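Local atomic coordinates of toluene, o-xylene monooxygenase oxygenase subunit (Pseudomonas stutzeri, PDB entry 2INC), a protein that forms part of the oxygenase component of toluene/o-xylene monooxygenase, which probably hydroxylates aromatic hydrocarbons such as toluene with molecular oxygen. Residues Val111-Leu124 against Phe178-Trp192. Residues are numbered along the deposited sequence; the frame is centred on the assembly and turned at random.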
ATOM      1  N   VAL B 111     -18.600 -24.348 -33.642  1.00 36.12           N
ATOM      2  CA  VAL B 111     -17.731 -23.286 -34.103  1.00 36.11           C
ATOM      3  C   VAL B 111     -18.481 -22.326 -35.052  1.00 36.09           C
ATOM      4  O   VAL B 111     -18.385 -21.097 -34.947  1.00 36.77           O
ATOM      5  CB  VAL B 111     -16.453 -23.847 -34.739  1.00 36.60           C
ATOM      6  CG1 VAL B 111     -15.683 -22.769 -35.530  1.00 34.93           C
ATOM      7  CG2 VAL B 111     -15.529 -24.429 -33.651  1.00 36.57           C
ATOM      8  N   GLU B 112     -19.243 -22.870 -35.980  1.00 37.74           N
ATOM      9  CA  GLU B 112     -20.068 -22.006 -36.822  1.00 37.56           C
ATOM     10  C   GLU B 112     -21.148 -21.237 -36.061  1.00 36.98           C
ATOM     11  O   GLU B 112     -21.442 -20.098 -36.413  1.00 36.45           O
ATOM     12  CB  GLU B 112     -20.660 -22.823 -37.969  1.00 40.06           C
ATOM     13  CG  GLU B 112     -19.543 -23.100 -38.991  1.00 42.96           C
ATOM     14  CD  GLU B 112     -19.967 -24.036 -40.111  1.00 53.43           C
ATOM     15  OE1 GLU B 112     -19.172 -24.139 -41.076  1.00 55.68           O
ATOM     16  OE2 GLU B 112     -21.081 -24.643 -40.026  1.00 53.82           O
ATOM     17  N   THR B 113     -21.754 -21.842 -35.045  1.00 33.37           N
ATOM     18  CA  THR B 113     -22.698 -21.127 -34.195  1.00 34.26           C
ATOM     19  C   THR B 113     -22.029 -19.951 -33.444  1.00 34.19           C
ATOM     20  O   THR B 113     -22.615 -18.893 -33.323  1.00 34.47           O
ATOM     21  CB  THR B 113     -23.245 -22.089 -33.180  1.00 32.69           C
ATOM     22  OG1 THR B 113     -23.791 -23.167 -33.926  1.00 36.84           O
ATOM     23  CG2 THR B 113     -24.315 -21.482 -32.268  1.00 33.43           C
ATOM     24  N   LEU B 114     -20.828 -20.167 -32.926  1.00 32.82           N
ATOM     25  CA  LEU B 114     -20.035 -19.070 -32.363  1.00 33.38           C
ATOM     26  C   LEU B 114     -19.816 -17.909 -33.337  1.00 33.77           C
ATOM     27  O   LEU B 114     -20.017 -16.771 -32.952  1.00 35.38           O
ATOM     28  CB  LEU B 114     -18.667 -19.585 -31.923  1.00 33.11           C
ATOM     29  CG  LEU B 114     -18.707 -20.547 -30.759  1.00 33.44           C
ATOM     30  CD1 LEU B 114     -17.251 -20.918 -30.459  1.00 32.51           C
ATOM     31  CD2 LEU B 114     -19.361 -19.938 -29.522  1.00 33.56           C
ATOM     32  N   ALA B 115     -19.448 -18.190 -34.586  1.00 33.55           N
ATOM     33  CA  ALA B 115     -19.201 -17.124 -35.540  1.00 33.88           C
ATOM     34  C   ALA B 115     -20.451 -16.278 -35.768  1.00 33.82           C
ATOM     35  O   ALA B 115     -20.345 -15.043 -35.934  1.00 35.91           O
ATOM     36  CB  ALA B 115     -18.678 -17.694 -36.871  1.00 33.52           C
ATOM     37  N   ARG B 116     -21.628 -16.910 -35.727  1.00 32.53           N
ATOM     38  CA  ARG B 116     -22.872 -16.220 -36.029  1.00 31.55           C
ATOM     39  C   ARG B 116     -23.460 -15.543 -34.838  1.00 33.15           C
ATOM     40  O   ARG B 116     -23.928 -14.397 -34.955  1.00 33.05           O
ATOM     41  CB  ARG B 116     -23.925 -17.212 -36.559  1.00 31.96           C
ATOM     42  CG  ARG B 116     -25.215 -16.540 -37.049  1.00 30.78           C
ATOM     43  CD  ARG B 116     -26.023 -17.477 -37.924  1.00 32.91           C
ATOM     44  NE  ARG B 116     -27.213 -16.737 -38.373  1.00 34.74           N
ATOM     45  CZ  ARG B 116     -28.395 -17.263 -38.624  1.00 37.20           C
ATOM     46  NH1 ARG B 116     -28.596 -18.588 -38.487  1.00 38.73           N
ATOM     47  NH2 ARG B 116     -29.378 -16.452 -39.023  1.00 34.43           N
ATOM     48  N   PHE B 117     -23.488 -16.276 -33.711  1.00 30.86           N
ATOM     49  CA  PHE B 117     -24.210 -15.836 -32.526  1.00 31.69           C
ATOM     50  C   PHE B 117     -23.377 -15.312 -31.374  1.00 32.12           C
ATOM     51  O   PHE B 117     -23.948 -14.681 -30.462  1.00 30.82           O
ATOM     52  CB  PHE B 117     -25.030 -16.988 -31.970  1.00 30.59           C
ATOM     53  CG  PHE B 117     -26.135 -17.428 -32.890  1.00 33.64           C
ATOM     54  CD1 PHE B 117     -27.319 -16.701 -32.960  1.00 32.44           C
ATOM     55  CD2 PHE B 117     -25.964 -18.537 -33.733  1.00 33.78           C
ATOM     56  CE1 PHE B 117     -28.357 -17.108 -33.826  1.00 33.93           C
ATOM     57  CE2 PHE B 117     -26.993 -18.947 -34.601  1.00 34.10           C
ATOM     58  CZ  PHE B 117     -28.211 -18.228 -34.624  1.00 32.52           C
ATOM     59  N   TYR B 118     -22.073 -15.589 -31.391  1.00 31.21           N
ATOM     60  CA  TYR B 118     -21.213 -15.106 -30.289  1.00 31.34           C
ATOM     61  C   TYR B 118     -20.307 -13.930 -30.628  1.00 31.52           C
ATOM     62  O   TYR B 118     -20.446 -12.844 -30.067  1.00 30.92           O
ATOM     63  CB  TYR B 118     -20.439 -16.300 -29.668  1.00 32.12           C
ATOM     64  CG  TYR B 118     -19.439 -15.825 -28.620  1.00 33.04           C
ATOM     65  CD1 TYR B 118     -18.069 -15.895 -28.848  1.00 38.92           C
ATOM     66  CD2 TYR B 118     -19.885 -15.280 -27.436  1.00 33.59           C
ATOM     67  CE1 TYR B 118     -17.151 -15.442 -27.906  1.00 37.75           C
ATOM     68  CE2 TYR B 118     -18.971 -14.805 -26.484  1.00 34.24           C
ATOM     69  CZ  TYR B 118     -17.621 -14.908 -26.730  1.00 35.33           C
ATOM     70  OH  TYR B 118     -16.722 -14.460 -25.780  1.00 35.28           O
ATOM     71  N   THR B 119     -19.392 -14.098 -31.572  1.00 31.17           N
ATOM     72  CA  THR B 119     -18.437 -13.051 -31.786  1.00 32.79           C
ATOM     73  C   THR B 119     -18.999 -11.676 -32.243  1.00 33.03           C
ATOM     74  O   THR B 119     -18.399 -10.632 -31.878  1.00 33.73           O
ATOM     75  CB  THR B 119     -17.251 -13.520 -32.602  1.00 33.08           C
ATOM     76  OG1 THR B 119     -17.726 -13.949 -33.846  1.00 35.17           O
ATOM     77  CG2 THR B 119     -16.569 -14.728 -31.879  1.00 34.36           C
ATOM     78  N   PRO B 120     -20.115 -11.640 -33.022  1.00 32.99           N
ATOM     79  CA  PRO B 120     -20.656 -10.318 -33.365  1.00 33.56           C
ATOM     80  C   PRO B 120     -21.166  -9.521 -32.199  1.00 33.05           C
ATOM     81  O   PRO B 120     -21.404  -8.328 -32.340  1.00 34.06           O
ATOM     82  CB  PRO B 120     -21.820 -10.613 -34.320  1.00 31.52           C
ATOM     83  CG  PRO B 120     -21.529 -11.955 -34.867  1.00 32.41           C
ATOM     84  CD  PRO B 120     -20.829 -12.708 -33.768  1.00 33.20           C
ATOM     85  N   ALA B 121     -21.314 -10.151 -31.047  1.00 33.37           N
ATOM     86  CA  ALA B 121     -21.706  -9.429 -29.852  1.00 33.96           C
ATOM     87  C   ALA B 121     -20.695  -8.321 -29.455  1.00 34.52           C
ATOM     88  O   ALA B 121     -21.040  -7.484 -28.627  1.00 33.65           O
ATOM     89  CB  ALA B 121     -21.931 -10.389 -28.699  1.00 33.56           C
ATOM     90  N   ARG B 122     -19.499  -8.255 -30.069  1.00 32.63           N
ATOM     91  CA  ARG B 122     -18.610  -7.136 -29.758  1.00 32.54           C
ATOM     92  C   ARG B 122     -19.313  -5.800 -30.116  1.00 32.13           C
ATOM     93  O   ARG B 122     -19.140  -4.787 -29.420  1.00 32.13           O
ATOM     94  CB  ARG B 122     -17.224  -7.288 -30.402  1.00 32.33           C
ATOM     95  CG  ARG B 122     -17.113  -6.898 -31.884  1.00 33.36           C
ATOM     96  CD  ARG B 122     -15.637  -6.801 -32.253  1.00 31.81           C
ATOM     97  NE  ARG B 122     -15.494  -6.508 -33.694  1.00 34.57           N
ATOM     98  CZ  ARG B 122     -15.313  -7.441 -34.600  1.00 35.63           C
ATOM     99  NH1 ARG B 122     -15.192  -8.709 -34.202  1.00 30.52           N
ATOM    100  NH2 ARG B 122     -15.189  -7.111 -35.878  1.00 38.89           N
ATOM    101  N   TYR B 123     -20.119  -5.807 -31.182  1.00 31.10           N
ATOM    102  CA  TYR B 123     -20.884  -4.601 -31.563  1.00 32.06           C
ATOM    103  C   TYR B 123     -21.969  -4.321 -30.524  1.00 32.19           C
ATOM    104  O   TYR B 123     -22.132  -3.200 -30.020  1.00 34.19           O
ATOM    105  CB  TYR B 123     -21.427  -4.722 -33.017  1.00 31.06           C
ATOM    106  CG  TYR B 123     -20.260  -4.740 -33.983  1.00 32.18           C
ATOM    107  CD1 TYR B 123     -19.662  -3.550 -34.370  1.00 32.55           C
ATOM    108  CD2 TYR B 123     -19.718  -5.936 -34.465  1.00 30.41           C
ATOM    109  CE1 TYR B 123     -18.568  -3.532 -35.199  1.00 29.44           C
ATOM    110  CE2 TYR B 123     -18.553  -5.903 -35.317  1.00 31.51           C
ATOM    111  CZ  TYR B 123     -18.023  -4.711 -35.663  1.00 30.13           C
ATOM    112  OH  TYR B 123     -16.879  -4.598 -36.473  1.00 32.16           O
ATOM    113  N   LEU B 124     -22.722  -5.319 -30.171  1.00 32.11           N
ATOM    114  CA  LEU B 124     -23.816  -5.067 -29.281  1.00 31.41           C
ATOM    115  C   LEU B 124     -23.290  -4.590 -27.898  1.00 30.66           C
ATOM    116  O   LEU B 124     -23.838  -3.662 -27.336  1.00 31.58           O
ATOM    117  CB  LEU B 124     -24.659  -6.323 -29.142  1.00 32.59           C
ATOM    118  CG  LEU B 124     -25.842  -6.172 -28.188  1.00 32.09           C
ATOM    119  CD1 LEU B 124     -26.702  -4.875 -28.444  1.00 37.10           C
ATOM    120  CD2 LEU B 124     -26.751  -7.393 -28.413  1.00 34.46           C
ATOM    121  N   PHE B 178     -13.500 -15.453 -38.108  1.00 39.45           N
ATOM    122  CA  PHE B 178     -13.547 -14.786 -36.795  1.00 38.19           C
ATOM    123  C   PHE B 178     -12.684 -13.533 -36.851  1.00 37.94           C
ATOM    124  O   PHE B 178     -11.536 -13.584 -37.301  1.00 38.58           O
ATOM    125  CB  PHE B 178     -12.996 -15.685 -35.698  1.00 37.39           C
ATOM    126  CG  PHE B 178     -13.859 -16.801 -35.344  1.00 35.76           C
ATOM    127  CD1 PHE B 178     -15.055 -16.570 -34.701  1.00 35.10           C
ATOM    128  CD2 PHE B 178     -13.476 -18.132 -35.628  1.00 36.58           C
ATOM    129  CE1 PHE B 178     -15.879 -17.620 -34.310  1.00 35.20           C
ATOM    130  CE2 PHE B 178     -14.282 -19.186 -35.228  1.00 37.10           C
ATOM    131  CZ  PHE B 178     -15.485 -18.943 -34.574  1.00 36.73           C
ATOM    132  N   GLY B 179     -13.210 -12.411 -36.362  1.00 37.91           N
ATOM    133  CA  GLY B 179     -12.455 -11.150 -36.381  1.00 39.67           C
ATOM    134  C   GLY B 179     -12.716 -10.324 -37.634  1.00 41.91           C
ATOM    135  O   GLY B 179     -12.722  -9.065 -37.585  1.00 43.45           O
ATOM    136  N   LYS B 180     -12.960 -11.008 -38.760  1.00 40.91           N
ATOM    137  CA  LYS B 180     -13.155 -10.334 -40.044  1.00 40.58           C
ATOM    138  C   LYS B 180     -14.629 -10.162 -40.404  1.00 38.92           C
ATOM    139  O   LYS B 180     -15.014  -9.153 -40.965  1.00 37.88           O
ATOM    140  CB  LYS B 180     -12.444 -11.107 -41.146  1.00 40.72           C
ATOM    141  CG  LYS B 180     -10.967 -10.924 -41.077  1.00 47.05           C
ATOM    142  CD  LYS B 180     -10.251 -11.755 -42.130  1.00 53.80           C
ATOM    143  CE  LYS B 180      -8.768 -11.829 -41.814  1.00 57.88           C
ATOM    144  NZ  LYS B 180      -8.141 -13.044 -42.435  1.00 62.11           N
ATOM    145  N   ARG B 181     -15.463 -11.130 -40.036  1.00 37.07           N
ATOM    146  CA  ARG B 181     -16.815 -11.127 -40.527  1.00 36.44           C
ATOM    147  C   ARG B 181     -17.876 -10.508 -39.651  1.00 34.81           C
ATOM    148  O   ARG B 181     -19.037 -10.383 -40.098  1.00 33.18           O
ATOM    149  CB  ARG B 181     -17.237 -12.557 -40.841  1.00 37.05           C
ATOM    150  CG  ARG B 181     -17.131 -12.783 -42.272  1.00 44.69           C
ATOM    151  CD  ARG B 181     -15.863 -13.423 -42.553  1.00 51.23           C
ATOM    152  NE  ARG B 181     -16.160 -14.710 -43.147  1.00 51.83           N
ATOM    153  CZ  ARG B 181     -15.390 -15.245 -44.086  1.00 57.21           C
ATOM    154  NH1 ARG B 181     -14.298 -14.579 -44.478  1.00 56.57           N
ATOM    155  NH2 ARG B 181     -15.717 -16.417 -44.635  1.00 55.76           N
ATOM    156  N   GLU B 182     -17.529 -10.139 -38.411  1.00 32.47           N
ATOM    157  CA  GLU B 182     -18.604  -9.850 -37.444  1.00 31.80           C
ATOM    158  C   GLU B 182     -19.385  -8.613 -37.868  1.00 30.59           C
ATOM    159  O   GLU B 182     -20.571  -8.510 -37.610  1.00 31.67           O
ATOM    160  CB  GLU B 182     -18.043  -9.611 -36.037  1.00 30.53           C
ATOM    161  CG  GLU B 182     -17.673 -10.901 -35.329  1.00 34.85           C
ATOM    162  CD  GLU B 182     -16.351 -11.516 -35.810  1.00 38.93           C
ATOM    163  OE1 GLU B 182     -16.183 -12.749 -35.601  1.00 37.11           O
ATOM    164  OE2 GLU B 182     -15.494 -10.783 -36.345  1.00 40.65           O
ATOM    165  N   ARG B 183     -18.714  -7.641 -38.462  1.00 30.43           N
ATOM    166  CA  ARG B 183     -19.472  -6.409 -38.807  1.00 30.53           C
ATOM    167  C   ARG B 183     -20.610  -6.726 -39.820  1.00 31.46           C
ATOM    168  O   ARG B 183     -21.709  -6.206 -39.749  1.00 31.51           O
ATOM    169  CB  ARG B 183     -18.535  -5.348 -39.382  1.00 30.79           C
ATOM    170  CG  ARG B 183     -19.280  -4.023 -39.698  1.00 32.44           C
ATOM    171  CD  ARG B 183     -18.316  -2.976 -40.117  1.00 34.64           C
ATOM    172  NE  ARG B 183     -18.970  -1.712 -40.498  1.00 34.92           N
ATOM    173  CZ  ARG B 183     -18.313  -0.557 -40.640  1.00 34.77           C
ATOM    174  NH1 ARG B 183     -17.017  -0.492 -40.433  1.00 33.27           N
ATOM    175  NH2 ARG B 183     -18.973   0.543 -40.958  1.00 35.03           N
ATOM    176  N   ASP B 184     -20.307  -7.562 -40.785  1.00 32.56           N
ATOM    177  CA  ASP B 184     -21.288  -7.928 -41.792  1.00 32.85           C
ATOM    178  C   ASP B 184     -22.395  -8.788 -41.180  1.00 32.62           C
ATOM    179  O   ASP B 184     -23.558  -8.698 -41.544  1.00 32.90           O
ATOM    180  CB  ASP B 184     -20.552  -8.673 -42.846  1.00 33.89           C
ATOM    181  CG  ASP B 184     -19.769  -7.743 -43.727  1.00 37.93           C
ATOM    182  OD1 ASP B 184     -20.209  -6.567 -43.894  1.00 44.07           O
ATOM    183  OD2 ASP B 184     -18.753  -8.175 -44.273  1.00 41.14           O
ATOM    184  N   VAL B 185     -22.040  -9.636 -40.249  1.00 31.28           N
ATOM    185  CA  VAL B 185     -23.085 -10.384 -39.534  1.00 31.66           C
ATOM    186  C   VAL B 185     -23.992  -9.408 -38.754  1.00 32.06           C
ATOM    187  O   VAL B 185     -25.200  -9.418 -38.924  1.00 33.55           O
ATOM    188  CB  VAL B 185     -22.477 -11.430 -38.580  1.00 31.18           C
ATOM    189  CG1 VAL B 185     -23.565 -12.213 -37.868  1.00 32.47           C
ATOM    190  CG2 VAL B 185     -21.653 -12.418 -39.348  1.00 32.34           C
ATOM    191  N   TRP B 186     -23.402  -8.572 -37.885  1.00 31.11           N
ATOM    192  CA  TRP B 186     -24.176  -7.582 -37.108  1.00 31.10           C
ATOM    193  C   TRP B 186     -25.061  -6.709 -38.036  1.00 31.94           C
ATOM    194  O   TRP B 186     -26.224  -6.449 -37.726  1.00 32.50           O
ATOM    195  CB  TRP B 186     -23.191  -6.711 -36.306  1.00 31.68           C
ATOM    196  CG  TRP B 186     -23.714  -5.501 -35.642  1.00 29.45           C
ATOM    197  CD1 TRP B 186     -23.393  -4.196 -35.953  1.00 29.89           C
ATOM    198  CD2 TRP B 186     -24.614  -5.432 -34.523  1.00 28.22           C
ATOM    199  NE1 TRP B 186     -24.022  -3.348 -35.109  1.00 31.40           N
ATOM    200  CE2 TRP B 186     -24.776  -4.066 -34.212  1.00 28.53           C
ATOM    201  CE3 TRP B 186     -25.329  -6.391 -33.789  1.00 29.21           C
ATOM    202  CZ2 TRP B 186     -25.598  -3.618 -33.183  1.00 32.26           C
ATOM    203  CZ3 TRP B 186     -26.160  -5.940 -32.743  1.00 28.84           C
ATOM    204  CH2 TRP B 186     -26.288  -4.571 -32.460  1.00 31.28           C
ATOM    205  N   GLU B 187     -24.489  -6.249 -39.156  1.00 31.47           N
ATOM    206  CA  GLU B 187     -25.260  -5.373 -40.066  1.00 32.74           C
ATOM    207  C   GLU B 187     -26.291  -6.049 -40.959  1.00 34.07           C
ATOM    208  O   GLU B 187     -27.275  -5.385 -41.304  1.00 34.66           O
ATOM    209  CB  GLU B 187     -24.288  -4.586 -40.943  1.00 30.76           C
ATOM    210  CG  GLU B 187     -23.561  -3.535 -40.130  1.00 31.48           C
ATOM    211  CD  GLU B 187     -22.559  -2.768 -40.962  1.00 34.65           C
ATOM    212  OE1 GLU B 187     -22.526  -2.999 -42.159  1.00 34.51           O
ATOM    213  OE2 GLU B 187     -21.777  -1.958 -40.433  1.00 36.87           O
ATOM    214  N   ASN B 188     -26.101  -7.341 -41.305  1.00 34.25           N
ATOM    215  CA  ASN B 188     -26.925  -8.027 -42.309  1.00 35.02           C
ATOM    216  C   ASN B 188     -27.666  -9.302 -41.930  1.00 36.56           C
ATOM    217  O   ASN B 188     -28.548  -9.737 -42.670  1.00 35.87           O
ATOM    218  CB  ASN B 188     -26.106  -8.275 -43.599  1.00 35.54           C
ATOM    219  CG  ASN B 188     -25.460  -7.028 -44.112  1.00 36.10           C
ATOM    220  OD1 ASN B 188     -26.148  -6.148 -44.638  1.00 39.23           O
ATOM    221  ND2 ASN B 188     -24.159  -6.904 -43.938  1.00 34.01           N
ATOM    222  N   ASP B 189     -27.335  -9.931 -40.794  1.00 36.18           N
ATOM    223  CA  ASP B 189     -27.935 -11.213 -40.492  1.00 35.63           C
ATOM    224  C   ASP B 189     -29.271 -10.971 -39.830  1.00 35.63           C
ATOM    225  O   ASP B 189     -29.311 -10.257 -38.827  1.00 35.87           O
ATOM    226  CB  ASP B 189     -27.001 -12.012 -39.521  1.00 35.41           C
ATOM    227  CG  ASP B 189     -27.467 -13.439 -39.275  1.00 36.63           C
ATOM    228  OD1 ASP B 189     -26.601 -14.348 -39.279  1.00 36.54           O
ATOM    229  OD2 ASP B 189     -28.667 -13.685 -39.019  1.00 38.04           O
ATOM    230  N   PRO B 190     -30.353 -11.612 -40.332  1.00 36.12           N
ATOM    231  CA  PRO B 190     -31.666 -11.408 -39.736  1.00 36.84           C
ATOM    232  C   PRO B 190     -31.628 -11.635 -38.241  1.00 37.24           C
ATOM    233  O   PRO B 190     -32.416 -10.961 -37.534  1.00 37.53           O
ATOM    234  CB  PRO B 190     -32.544 -12.514 -40.347  1.00 37.41           C
ATOM    235  CG  PRO B 190     -31.779 -12.963 -41.607  1.00 38.75           C
ATOM    236  CD  PRO B 190     -30.381 -12.552 -41.479  1.00 35.51           C
ATOM    237  N   ALA B 191     -30.769 -12.569 -37.755  1.00 35.85           N
ATOM    238  CA  ALA B 191     -30.784 -12.915 -36.313  1.00 34.59           C
ATOM    239  C   ALA B 191     -30.434 -11.711 -35.460  1.00 34.24           C
ATOM    240  O   ALA B 191     -30.873 -11.641 -34.293  1.00 32.51           O
ATOM    241  CB  ALA B 191     -29.825 -14.047 -35.977  1.00 35.30           C
ATOM    242  N   TRP B 192     -29.678 -10.774 -36.026  1.00 31.49           N
ATOM    243  CA  TRP B 192     -29.224  -9.599 -35.230  1.00 33.31           C
ATOM    244  C   TRP B 192     -29.993  -8.309 -35.497  1.00 34.91           C
ATOM    245  O   TRP B 192     -29.758  -7.294 -34.819  1.00 34.32           O
ATOM    246  CB  TRP B 192     -27.776  -9.292 -35.551  1.00 32.93           C
ATOM    247  CG  TRP B 192     -26.845 -10.286 -34.948  1.00 34.81           C
ATOM    248  CD1 TRP B 192     -26.244 -11.310 -35.607  1.00 36.02           C
ATOM    249  CD2 TRP B 192     -26.382 -10.345 -33.582  1.00 35.13           C
ATOM    250  NE1 TRP B 192     -25.433 -12.029 -34.743  1.00 35.95           N
ATOM    251  CE2 TRP B 192     -25.514 -11.467 -33.491  1.00 36.79           C
ATOM    252  CE3 TRP B 192     -26.623  -9.575 -32.427  1.00 36.55           C
ATOM    253  CZ2 TRP B 192     -24.859 -11.827 -32.299  1.00 34.86           C
ATOM    254  CZ3 TRP B 192     -25.971  -9.950 -31.219  1.00 36.01           C
ATOM    255  CH2 TRP B 192     -25.093 -11.063 -31.178  1.00 34.03           C
TER
HETATM  256  O   HOH W   1     -18.540 -13.774 -37.403  1.00 35.61           O
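Trp-192 docks on the break between helices 108-117 and 121-138. Its indole NE1 donates to Arg-116 O at 2.8 Å, nearly straight (164°) and in the ring plane. This carbonyl would normally pair with the amide four residues on, but that residue is Pro-120, whose nitrogen has no hydrogen; the indole takes its place. Pro-120 CB also leans on the indole near its rim, 3.8 Å from Trp-192 CZ2, while Leu-124 CD2 meets the ring edge. Phe-117 O, next in the break, accepts from Tyr-296, whose ring packs edge-to-face on Trp-192.

Phe-178 lies across the last turns of helix 108-117: its CE1 sits 3.6 Å from Ala-115 CA, and its CD1 is 3.7 Å from Thr-119 CG2. Val-111 CG1 touches the far end of the ring.

Beside Phe-178, Glu-182 bends at chi2 (77°), turning its carboxylate back to the Thr-119 hydroxyl and the Gly-179 amide. OE1 takes Thr-119 OG1 on its anti side at 2.6 Å and Gly-179 N on its syn side at 3.1 Å. Arg-122 NH1 reaches OE2 at 3.0 Å from well above the carboxylate plane (55°), a salt bridge, while Arg-122 NE donates to the backbone of another protein's chain. With an alanine here, the Thr-119 hydroxyl, the Gly-179 amide and the Arg-122 charge would probably lose the acceptor they share.

The arrangement is that of a proline-interrupted helix, its type I turn from Tyr-118 to Ala-121 packed, through Pro-120 and Ala-121, against helix 182-188 and Trp-192 at the start of helix 190-202, within an all-helical subunit of the ferritin-like hydroxylase family.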